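Local coordinates for hypothetical conserved protein (Geobacillus kaustophilus, PDB 2YXY) that is of unknown function, a conserved DUF1811-family protein that joins a pair of helices to a small antiparallel beta sheet, probably SH3-like, at residues 76-81 against 100-105. Sequence-based numbering, arbitrary orientation.
Sequences EYFKVR and EALPIS
Phe78 reaches from segment 76-81, part of strand 76-84, to the strand 100-103 and is the one residue of 76-81 to touch 100-105, meeting Leu102 with one face of its ring and Glu100 with its rim. The side chain leaves with CG anti to the backbone N (chi1 -170°), and CZ leads as the ring extends toward the other strand. Leu102 comes the other way, so the two side chains slide past each other instead of meeting end-on. Its CD2 methyl sits over the ring face, 3.9 Å from the centroid of Phe78 and 15° off the normal, a CH-pi contact. The methyl is shifted toward the rim, and its shortest approach is to CD2 of Phe78, where the two CD2 atoms are 3.8 Å apart. CB of Leu102 lies farther along, 4.2 Å from CZ of Phe78.

At the far end of the ring, the backbone O of Glu100 lies in the ring plane, 3.5 Å from CZ of Phe78, so the carbonyl faces the ring's edge. The carboxylate of Glu100 only brushes the ring, OE2 standing 4.2 Å from CE2 of Phe78; OE2 also makes a weak, long ion pair with Arg92.

No hydrogen bond joins the two segments, because strand 87-92 runs between them and the CA atoms of Phe78 and Leu102 are 9.1 Å apart. Phe78 also touches Ala88 and Arg92 on that middle strand, and Leu107 in a loop. This is packing between next-but-one strands across one face of a strongly bent antiparallel meander, consistent with the small SH3-like barrel to which the DUF1811 family is probably related.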
# COMPACT_ATOMS: atom_id res chain seq x y z
N GLU A 76 -1.92 0.98 -15.24
CA GLU A 76 -3.13 0.51 -14.58
C GLU A 76 -3.69 1.61 -13.69
O GLU A 76 -2.93 2.40 -13.11
CB GLU A 76 -2.82 -0.75 -13.80
CG GLU A 76 -2.09 -1.75 -14.65
CD GLU A 76 -2.12 -3.13 -14.07
OE1 GLU A 76 -3.23 -3.60 -13.76
OE2 GLU A 76 -1.03 -3.73 -13.93
N TYR A 77 -5.02 1.69 -13.61
CA TYR A 77 -5.66 2.75 -12.83
C TYR A 77 -6.71 2.24 -11.89
O TYR A 77 -7.32 1.19 -12.12
CB TYR A 77 -6.27 3.82 -13.77
CG TYR A 77 -5.23 4.67 -14.46
CD1 TYR A 77 -4.51 4.18 -15.56
CD2 TYR A 77 -4.90 5.94 -13.98
CE1 TYR A 77 -3.48 4.91 -16.14
CE2 TYR A 77 -3.88 6.68 -14.55
CZ TYR A 77 -3.17 6.17 -15.62
OH TYR A 77 -2.13 6.91 -16.17
N PHE A 78 -6.94 3.01 -10.83
CA PHE A 78 -7.91 2.64 -9.81
C PHE A 78 -8.92 3.77 -9.64
O PHE A 78 -8.54 4.93 -9.51
CB PHE A 78 -7.17 2.37 -8.49
CG PHE A 78 -8.01 1.76 -7.41
CD1 PHE A 78 -8.43 2.53 -6.32
CD2 PHE A 78 -8.34 0.41 -7.44
CE1 PHE A 78 -9.14 1.96 -5.28
CE2 PHE A 78 -9.07 -0.18 -6.40
CZ PHE A 78 -9.47 0.60 -5.32
N LYS A 79 -10.19 3.42 -9.62
CA LYS A 79 -11.23 4.41 -9.46
C LYS A 79 -11.71 4.35 -8.02
O LYS A 79 -12.24 3.35 -7.59
CB LYS A 79 -12.38 4.09 -10.41
CG LYS A 79 -13.12 5.31 -10.90
CD LYS A 79 -13.77 6.06 -9.78
CE LYS A 79 -14.64 7.16 -10.37
NZ LYS A 79 -15.53 6.61 -11.43
N VAL A 80 -11.52 5.44 -7.29
CA VAL A 80 -11.91 5.46 -5.89
C VAL A 80 -13.40 5.69 -5.63
O VAL A 80 -13.98 6.68 -6.07
CB VAL A 80 -11.14 6.54 -5.13
CG1 VAL A 80 -11.58 6.55 -3.67
CG2 VAL A 80 -9.63 6.30 -5.27
N ARG A 81 -14.02 4.77 -4.92
CA ARG A 81 -15.41 4.89 -4.57
C ARG A 81 -15.41 5.67 -3.26
O ARG A 81 -16.09 6.68 -3.13
CB ARG A 81 -16.04 3.50 -4.39
CG ARG A 81 -17.46 3.53 -3.82
CD ARG A 81 -17.95 2.12 -3.48
NE ARG A 81 -19.04 2.17 -2.50
CZ ARG A 81 -19.50 1.11 -1.83
NH1 ARG A 81 -18.98 -0.09 -2.02
NH2 ARG A 81 -20.48 1.27 -0.95
N GLU A 100 -12.64 -3.42 -4.18
CA GLU A 100 -11.41 -3.85 -3.53
C GLU A 100 -10.85 -2.73 -2.67
O GLU A 100 -10.95 -1.56 -3.03
CB GLU A 100 -10.43 -4.25 -4.63
CG GLU A 100 -8.99 -4.39 -4.26
CD GLU A 100 -8.11 -4.51 -5.48
OE1 GLU A 100 -6.89 -4.71 -5.33
OE2 GLU A 100 -8.65 -4.40 -6.61
N ALA A 101 -10.25 -3.09 -1.53
CA ALA A 101 -9.65 -2.10 -0.62
C ALA A 101 -8.15 -2.03 -0.89
O ALA A 101 -7.44 -3.03 -0.78
CB ALA A 101 -9.91 -2.50 0.84
N LEU A 102 -7.66 -0.85 -1.21
CA LEU A 102 -6.26 -0.67 -1.52
C LEU A 102 -5.64 0.37 -0.60
O LEU A 102 -6.25 1.41 -0.36
CB LEU A 102 -6.12 -0.21 -2.97
CG LEU A 102 -5.06 -0.82 -3.89
CD1 LEU A 102 -5.18 -2.34 -3.90
CD2 LEU A 102 -5.24 -0.27 -5.30
N PRO A 103 -4.43 0.10 -0.07
CA PRO A 103 -3.78 1.08 0.83
C PRO A 103 -3.51 2.31 -0.02
O PRO A 103 -3.14 2.18 -1.21
CB PRO A 103 -2.46 0.38 1.24
CG PRO A 103 -2.70 -1.09 0.99
CD PRO A 103 -3.58 -1.09 -0.28
N ILE A 104 -3.67 3.50 0.56
CA ILE A 104 -3.45 4.73 -0.21
C ILE A 104 -2.02 4.87 -0.74
O ILE A 104 -1.76 5.62 -1.69
CB ILE A 104 -3.85 6.01 0.62
CG1 ILE A 104 -3.08 6.09 1.95
CG2 ILE A 104 -5.35 5.96 0.91
CD1 ILE A 104 -3.41 7.38 2.76
N SER A 105 -1.10 4.12 -0.14
CA SER A 105 0.29 4.16 -0.59
C SER A 105 0.44 3.54 -2.00
O SER A 105 1.49 3.68 -2.64
CB SER A 105 1.18 3.40 0.40
OG SER A 105 0.65 2.10 0.63